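Local coordinates for nisin biosynthesis protein nisC (PDB 2G0D) that catalyses the zinc-dependent closure of the thioether (lanthionine and methyllanthionine) rings of the lantibiotic nisin, at residues R6-I11 with L42-L47; Q359-Y364 with E374-C379. All coordinates share one frame; numbering follows the deposited sequence.

Interaction 1 closes before interaction 2 opens along the chain, yet their centres lie only about 12 Å apart, on the same side of the chain's centre. The first joins helices 3-20 and 37-45, from the start of the chain; the second joins helices 357-362 and 376-387, from its end. They touch directly: Met43 SD lies 3.6 Å from Ser377 CB, and Ile11 CD1 lies 3.8 Å from Ile376 CG2. Asn7 also packs on Leu361 and Ile376. Helices from near the two ends of the chain thus pack together in the alpha toroid of this cyclase, consistent with closure of the ring of helices, and through Glu374 interaction 2 extends toward the zinc site.

Interaction 1 of 2, residues R6-I11 with L42-L47; sequences RNVEKI and LMLAEL
Behind Met43, Leu44 and Leu47, the three residues that meet Val8 and Ile11, Glu46 OE1 is gripped twice, by a salt bridge to Lys385 NZ and a hydrogen bond from the backbone N of Phe392. Glu46 OE2 is hydrogen-bonded to Thr393 OG1, so both oxygens of this buried carboxylate are engaged. The contact itself has no hydrogen bond and is made by buried apolar side chains. Val8 is its hub, its CG1 and CG2 between them touching Met43, Leu44 and Leu47. CG1 of Val8 is anti to the backbone N (chi1 170°) and meets Leu44 CD2 at 3.5 Å, close for two methyl carbons; the two side chains cross obliquely. Val8 CG2 meets Leu47 CD1 at 3.7 Å, the two side chains approaching tip to tip. One turn along helix 3-20 from Val8, Ile11 meets Met43 tip to tip, its CD1 3.8 Å from Met43 SD. The methionine chain bends at its last torsion (chi3 73°), and Met43 CE comes to 4.1 Å from Val8 CG1, joining the two halves of the contact. Leu47 lies just past helix 37-45, in a turn where its N bonds to Leu44 O at 3.0 Å. On helix 53-74, Tyr56 touches Val8, Leu44 and Leu47, and Ile60 touches Leu44. Ile380 of helix 376-387 packs against Ile11, and helices 53-74 and 376-387 both pack against the pair formed by helices 3-20 and 37-45.

Interaction 2 of 2, residues Q359-Y364 with E374-C379; sequences QILEEY and EGISGC
Ile376 CD1 and Leu361 CD2 meet at 3.8 Å, their side chains crossing at about a right angle. Cys379 SG joins this cluster, 3.6 Å from Ile360 CG2 and 4.0 Å from Leu361 CD2. Tyr364 lies next to it, with Tyr364 CB 3.7 Å from Ile376 CD1. With CG anti to the backbone N (chi1 -156°), the tyrosine ring is turned over Ile376 CA, which lies 3.6 Å above the ring plane and offset toward the rim, a CH-pi contact. Cys379 makes an oblique sulfur-aromatic contact, and Cys379 CB lies 3.7 Å from Tyr364 CE1. This is a helix-loop-helix junction of the alpha toroid: helix 357-362 ends just before Tyr364, and a helix-free connection leads into helix 376-387. Helix 3-20 packs on the apolar side, where Ile4 touches Leu361. Farther out, Tyr364 OH donates a 2.8 Å hydrogen bond to Glu374 O, which lies at the ring edge, near its plane. The C=O...donor angle is 123°, and the donor stands 48° out of the carbonyl plane. The Glu374 side chain touches Met322 and His325 and comes within about 5 Å of the zinc ion bound by Cys278, Cys324 and His325.

Interaction 1 of 2, residues R6-I11 with L42-L47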
ATOM      1  N   ARG A   6       1.958  22.829  14.884  1.00 33.30           N
ATOM      2  CA  ARG A   6       1.109  23.813  14.193  1.00 33.26           C
ATOM      3  C   ARG A   6       0.254  23.207  13.068  1.00 32.73           C
ATOM      4  O   ARG A   6      -0.959  23.436  12.979  1.00 32.24           O
ATOM      5  CB  ARG A   6       1.965  24.926  13.621  1.00 33.83           C
ATOM      6  CG  ARG A   6       1.154  26.104  13.068  1.00 35.31           C
ATOM      7  CD  ARG A   6       2.027  27.315  12.807  1.00 33.64           C
ATOM      8  NE  ARG A   6       2.898  27.095  11.652  1.00 37.26           N
ATOM      9  CZ  ARG A   6       4.179  26.737  11.730  1.00 38.63           C
ATOM     10  NH1 ARG A   6       4.763  26.561  12.922  1.00 40.55           N
ATOM     11  NH2 ARG A   6       4.877  26.553  10.614  1.00 35.63           N
ATOM     12  N   ASN A   7       0.894  22.446  12.199  1.00 32.52           N
ATOM     13  CA  ASN A   7       0.179  21.787  11.113  1.00 32.86           C
ATOM     14  C   ASN A   7      -0.880  20.768  11.556  1.00 32.34           C
ATOM     15  O   ASN A   7      -1.964  20.706  10.979  1.00 31.93           O
ATOM     16  CB  ASN A   7       1.183  21.180  10.139  1.00 32.73           C
ATOM     17  CG  ASN A   7       1.767  22.231   9.233  1.00 34.63           C
ATOM     18  OD1 ASN A   7       1.137  22.601   8.242  1.00 36.10           O
ATOM     19  ND2 ASN A   7       2.931  22.787   9.607  1.00 33.35           N
ATOM     20  N   VAL A   8      -0.564  19.988  12.584  1.00 32.01           N
ATOM     21  CA  VAL A   8      -1.505  19.014  13.090  1.00 32.07           C
ATOM     22  C   VAL A   8      -2.755  19.749  13.608  1.00 32.93           C
ATOM     23  O   VAL A   8      -3.890  19.359  13.308  1.00 32.37           O
ATOM     24  CB  VAL A   8      -0.870  18.146  14.168  1.00 31.97           C
ATOM     25  CG1 VAL A   8      -1.930  17.285  14.865  1.00 31.58           C
ATOM     26  CG2 VAL A   8       0.215  17.258  13.547  1.00 31.74           C
ATOM     27  N   GLU A   9      -2.520  20.830  14.348  1.00 32.97           N
ATOM     28  CA  GLU A   9      -3.590  21.637  14.921  1.00 34.74           C
ATOM     29  C   GLU A   9      -4.569  22.141  13.875  1.00 33.97           C
ATOM     30  O   GLU A   9      -5.772  22.078  14.082  1.00 34.18           O
ATOM     31  CB  GLU A   9      -3.015  22.790  15.754  1.00 34.05           C
ATOM     32  CG  GLU A   9      -2.565  22.325  17.149  1.00 36.79           C
ATOM     33  CD  GLU A   9      -1.703  23.345  17.895  1.00 37.53           C
ATOM     34  OE1 GLU A   9      -1.433  24.440  17.347  1.00 42.59           O
ATOM     35  OE2 GLU A   9      -1.290  23.044  19.044  1.00 42.40           O
ATOM     36  N   LYS A  10      -4.049  22.610  12.747  1.00 34.13           N
ATOM     37  CA  LYS A  10      -4.909  23.062  11.673  1.00 35.50           C
ATOM     38  C   LYS A  10      -5.695  21.904  11.068  1.00 34.26           C
ATOM     39  O   LYS A  10      -6.885  22.070  10.762  1.00 33.99           O
ATOM     40  CB  LYS A  10      -4.151  23.918  10.631  1.00 35.48           C
ATOM     41  CG  LYS A  10      -3.712  23.229   9.345  1.00 38.77           C
ATOM     42  CD  LYS A  10      -3.060  24.247   8.352  1.00 39.34           C
ATOM     43  CE  LYS A  10      -4.052  24.760   7.291  1.00 43.20           C
ATOM     44  NZ  LYS A  10      -3.416  25.679   6.273  1.00 44.06           N
ATOM     45  N   ILE A  11      -5.048  20.732  10.933  1.00 33.53           N
ATOM     46  CA  ILE A  11      -5.721  19.542  10.405  1.00 32.24           C
ATOM     47  C   ILE A  11      -6.856  19.138  11.332  1.00 32.30           C
ATOM     48  O   ILE A  11      -7.951  18.793  10.868  1.00 32.37           O
ATOM     49  CB  ILE A  11      -4.760  18.334  10.177  1.00 32.34           C
ATOM     50  CG1 ILE A  11      -3.709  18.647   9.109  1.00 32.01           C
ATOM     51  CG2 ILE A  11      -5.540  17.073   9.781  1.00 31.81           C
ATOM     52  CD1 ILE A  11      -2.473  17.726   9.172  1.00 31.09           C
ATOM     53  N   LEU A  42      -4.645   7.758  12.193  1.00 27.74           N
ATOM     54  CA  LEU A  42      -3.259   7.207  12.183  1.00 28.29           C
ATOM     55  C   LEU A  42      -2.187   8.240  12.468  1.00 28.38           C
ATOM     56  O   LEU A  42      -1.309   8.012  13.301  1.00 28.03           O
ATOM     57  CB  LEU A  42      -2.934   6.430  10.907  1.00 27.40           C
ATOM     58  CG  LEU A  42      -3.698   5.100  10.827  1.00 28.39           C
ATOM     59  CD1 LEU A  42      -3.651   4.503   9.430  1.00 27.84           C
ATOM     60  CD2 LEU A  42      -3.143   4.096  11.868  1.00 30.45           C
ATOM     61  N   MET A  43      -2.293   9.392  11.817  1.00 29.62           N
ATOM     62  CA  MET A  43      -1.326  10.466  12.009  1.00 31.06           C
ATOM     63  C   MET A  43      -1.295  10.943  13.462  1.00 29.55           C
ATOM     64  O   MET A  43      -0.231  11.129  14.021  1.00 30.44           O
ATOM     65  CB  MET A  43      -1.625  11.635  11.080  1.00 30.84           C
ATOM     66  CG  MET A  43      -0.821  12.898  11.463  1.00 32.80           C
ATOM     67  SD  MET A  43      -1.520  14.423  10.849  1.00 36.62           S
ATOM     68  CE  MET A  43      -2.929  14.599  11.916  1.00 32.87           C
ATOM     69  N   LEU A  44      -2.462  11.138  14.057  1.00 29.02           N
ATOM     70  CA  LEU A  44      -2.583  11.651  15.432  1.00 28.87           C
ATOM     71  C   LEU A  44      -2.117  10.619  16.449  1.00 28.73           C
ATOM     72  O   LEU A  44      -1.507  10.965  17.463  1.00 27.49           O
ATOM     73  CB  LEU A  44      -4.039  12.045  15.741  1.00 28.73           C
ATOM     74  CG  LEU A  44      -4.660  13.318  15.150  1.00 30.24           C
ATOM     75  CD1 LEU A  44      -6.147  13.423  15.517  1.00 28.12           C
ATOM     76  CD2 LEU A  44      -3.940  14.560  15.611  1.00 28.01           C
ATOM     77  N   ALA A  45      -2.418   9.349  16.156  1.00 29.00           N
ATOM     78  CA  ALA A  45      -2.110   8.243  17.051  1.00 28.80           C
ATOM     79  C   ALA A  45      -0.624   8.056  17.177  1.00 29.10           C
ATOM     80  O   ALA A  45      -0.128   7.702  18.230  1.00 29.42           O
ATOM     81  CB  ALA A  45      -2.778   6.966  16.573  1.00 28.65           C
ATOM     82  N   GLU A  46       0.083   8.308  16.085  1.00 29.87           N
ATOM     83  CA  GLU A  46       1.533   8.267  16.057  1.00 30.44           C
ATOM     84  C   GLU A  46       2.223   9.407  16.803  1.00 31.03           C
ATOM     85  O   GLU A  46       3.452   9.477  16.834  1.00 31.55           O
ATOM     86  CB  GLU A  46       2.018   8.278  14.617  1.00 29.83           C
ATOM     87  CG  GLU A  46       1.900   6.953  13.933  1.00 29.19           C
ATOM     88  CD  GLU A  46       2.667   5.820  14.610  1.00 27.49           C
ATOM     89  OE1 GLU A  46       3.419   6.083  15.581  1.00 25.69           O
ATOM     90  OE2 GLU A  46       2.492   4.659  14.154  1.00 25.96           O
ATOM     91  N   LEU A  47       1.443  10.302  17.387  1.00 31.73           N
ATOM     92  CA  LEU A  47       1.996  11.470  18.056  1.00 32.73           C
ATOM     93  C   LEU A  47       1.876  11.332  19.566  1.00 33.66           C
ATOM     94  O   LEU A  47       2.001  12.318  20.285  1.00 33.43           O
ATOM     95  CB  LEU A  47       1.288  12.732  17.575  1.00 32.25           C
ATOM     96  CG  LEU A  47       1.401  13.087  16.091  1.00 32.64           C
ATOM     97  CD1 LEU A  47       0.661  14.402  15.851  1.00 31.93           C
ATOM     98  CD2 LEU A  47       2.861  13.222  15.688  1.00 31.29           C
TER

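Interaction 2 of 2, residues Q359-Y364 with E374-C379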
ATOM      1  N   GLN A 359      10.495  23.252   5.172  1.00 45.14           N
ATOM      2  CA  GLN A 359      10.092  23.722   3.856  1.00 45.30           C
ATOM      3  C   GLN A 359       9.107  22.732   3.202  1.00 43.99           C
ATOM      4  O   GLN A 359       8.197  23.132   2.480  1.00 43.83           O
ATOM      5  CB  GLN A 359      11.338  23.969   2.986  1.00 44.96           C
ATOM      6  CG  GLN A 359      11.066  24.076   1.490  1.00 46.65           C
ATOM      7  CD  GLN A 359      12.286  24.503   0.675  1.00 47.49           C
ATOM      8  OE1 GLN A 359      13.304  24.936   1.226  1.00 50.89           O
ATOM      9  NE2 GLN A 359      12.174  24.401  -0.651  1.00 49.30           N
ATOM     10  N   ILE A 360       9.277  21.446   3.481  1.00 43.14           N
ATOM     11  CA  ILE A 360       8.382  20.435   2.917  1.00 42.61           C
ATOM     12  C   ILE A 360       6.912  20.656   3.351  1.00 42.08           C
ATOM     13  O   ILE A 360       6.019  20.660   2.514  1.00 41.86           O
ATOM     14  CB  ILE A 360       8.889  18.985   3.189  1.00 42.61           C
ATOM     15  CG1 ILE A 360      10.162  18.719   2.365  1.00 43.10           C
ATOM     16  CG2 ILE A 360       7.808  17.961   2.836  1.00 41.93           C
ATOM     17  CD1 ILE A 360      10.995  17.491   2.816  1.00 42.47           C
ATOM     18  N   LEU A 361       6.681  20.888   4.640  1.00 42.52           N
ATOM     19  CA  LEU A 361       5.326  21.120   5.158  1.00 42.70           C
ATOM     20  C   LEU A 361       4.711  22.455   4.773  1.00 43.77           C
ATOM     21  O   LEU A 361       3.519  22.521   4.468  1.00 44.19           O
ATOM     22  CB  LEU A 361       5.294  20.984   6.672  1.00 42.44           C
ATOM     23  CG  LEU A 361       5.359  19.583   7.281  1.00 41.69           C
ATOM     24  CD1 LEU A 361       4.977  19.639   8.752  1.00 39.62           C
ATOM     25  CD2 LEU A 361       4.466  18.598   6.528  1.00 41.90           C
ATOM     26  N   GLU A 362       5.518  23.517   4.809  1.00 44.64           N
ATOM     27  CA  GLU A 362       5.052  24.867   4.517  1.00 45.25           C
ATOM     28  C   GLU A 362       4.639  25.003   3.050  1.00 45.41           C
ATOM     29  O   GLU A 362       3.622  25.624   2.739  1.00 45.22           O
ATOM     30  CB  GLU A 362       6.147  25.875   4.862  1.00 45.75           C
ATOM     31  CG  GLU A 362       5.731  27.338   4.762  1.00 48.31           C
ATOM     32  CD  GLU A 362       6.909  28.252   4.462  1.00 52.16           C
ATOM     33  OE1 GLU A 362       7.813  28.359   5.328  1.00 52.75           O
ATOM     34  OE2 GLU A 362       6.926  28.856   3.357  1.00 53.36           O
ATOM     35  N   GLU A 363       5.428  24.421   2.155  1.00 45.49           N
ATOM     36  CA  GLU A 363       5.122  24.480   0.735  1.00 46.45           C
ATOM     37  C   GLU A 363       4.212  23.340   0.304  1.00 46.10           C
ATOM     38  O   GLU A 363       3.879  23.231  -0.871  1.00 46.70           O
ATOM     39  CB  GLU A 363       6.404  24.451  -0.101  1.00 46.46           C
ATOM     40  CG  GLU A 363       7.313  25.679   0.078  1.00 47.98           C
ATOM     41  CD  GLU A 363       8.520  25.659  -0.856  1.00 48.40           C
ATOM     42  OE1 GLU A 363       8.454  25.014  -1.927  1.00 52.48           O
ATOM     43  OE2 GLU A 363       9.538  26.297  -0.526  1.00 51.13           O
ATOM     44  N   TYR A 364       3.817  22.477   1.238  1.00 45.77           N
ATOM     45  CA  TYR A 364       2.945  21.361   0.886  1.00 45.28           C
ATOM     46  C   TYR A 364       1.615  21.922   0.351  1.00 46.35           C
ATOM     47  O   TYR A 364       0.972  22.748   0.996  1.00 46.65           O
ATOM     48  CB  TYR A 364       2.739  20.398   2.075  1.00 43.77           C
ATOM     49  CG  TYR A 364       2.358  19.005   1.631  1.00 40.52           C
ATOM     50  CD1 TYR A 364       3.296  17.990   1.588  1.00 38.12           C
ATOM     51  CD2 TYR A 364       1.063  18.730   1.194  1.00 39.16           C
ATOM     52  CE1 TYR A 364       2.949  16.718   1.135  1.00 39.84           C
ATOM     53  CE2 TYR A 364       0.711  17.479   0.731  1.00 39.26           C
ATOM     54  CZ  TYR A 364       1.651  16.468   0.719  1.00 39.36           C
ATOM     55  OH  TYR A 364       1.295  15.232   0.261  1.00 38.46           O
ATOM     56  N   GLU A 374      -2.503  11.057  -0.487  1.00 30.57           N
ATOM     57  CA  GLU A 374      -1.988  12.164  -1.289  1.00 31.21           C
ATOM     58  C   GLU A 374      -1.769  13.420  -0.476  1.00 30.63           C
ATOM     59  O   GLU A 374      -1.085  14.344  -0.932  1.00 30.38           O
ATOM     60  CB  GLU A 374      -2.939  12.460  -2.461  1.00 30.89           C
ATOM     61  CG  GLU A 374      -3.056  11.258  -3.395  1.00 32.98           C
ATOM     62  CD  GLU A 374      -3.486  11.624  -4.797  1.00 35.62           C
ATOM     63  OE1 GLU A 374      -3.897  12.768  -5.014  1.00 37.67           O
ATOM     64  OE2 GLU A 374      -3.401  10.763  -5.693  1.00 37.75           O
ATOM     65  N   GLY A 375      -2.352  13.441   0.723  1.00 30.17           N
ATOM     66  CA  GLY A 375      -2.506  14.685   1.472  1.00 30.50           C
ATOM     67  C   GLY A 375      -1.365  14.905   2.440  1.00 30.14           C
ATOM     68  O   GLY A 375      -0.453  14.065   2.558  1.00 31.16           O
ATOM     69  N   ILE A 376      -1.406  16.040   3.120  1.00 29.76           N
ATOM     70  CA  ILE A 376      -0.350  16.399   4.058  1.00 28.82           C
ATOM     71  C   ILE A 376      -0.131  15.413   5.228  1.00 28.35           C
ATOM     72  O   ILE A 376       1.004  15.222   5.647  1.00 27.54           O
ATOM     73  CB  ILE A 376      -0.511  17.833   4.582  1.00 28.58           C
ATOM     74  CG1 ILE A 376       0.787  18.276   5.297  1.00 30.36           C
ATOM     75  CG2 ILE A 376      -1.772  17.975   5.464  1.00 26.63           C
ATOM     76  CD1 ILE A 376       1.012  19.779   5.306  1.00 33.90           C
ATOM     77  N   SER A 377      -1.194  14.793   5.752  1.00 28.19           N
ATOM     78  CA  SER A 377      -1.041  13.911   6.920  1.00 29.36           C
ATOM     79  C   SER A 377      -0.170  12.672   6.641  1.00 28.66           C
ATOM     80  O   SER A 377       0.458  12.127   7.535  1.00 29.06           O
ATOM     81  CB  SER A 377      -2.394  13.497   7.496  1.00 29.35           C
ATOM     82  OG  SER A 377      -3.049  12.630   6.592  1.00 34.70           O
ATOM     83  N   GLY A 378      -0.114  12.232   5.394  1.00 27.80           N
ATOM     84  CA  GLY A 378       0.796  11.146   5.046  1.00 27.46           C
ATOM     85  C   GLY A 378       2.240  11.577   5.221  1.00 27.29           C
ATOM     86  O   GLY A 378       3.067  10.834   5.768  1.00 26.15           O
ATOM     87  N   CYS A 379       2.534  12.785   4.736  1.00 27.76           N
ATOM     88  CA  CYS A 379       3.855  13.387   4.861  1.00 27.62           C
ATOM     89  C   CYS A 379       4.261  13.544   6.342  1.00 27.05           C
ATOM     90  O   CYS A 379       5.386  13.229   6.720  1.00 26.82           O
ATOM     91  CB  CYS A 379       3.859  14.741   4.144  1.00 28.33           C
ATOM     92  SG  CYS A 379       5.430  15.612   4.109  1.00 30.58           S
TER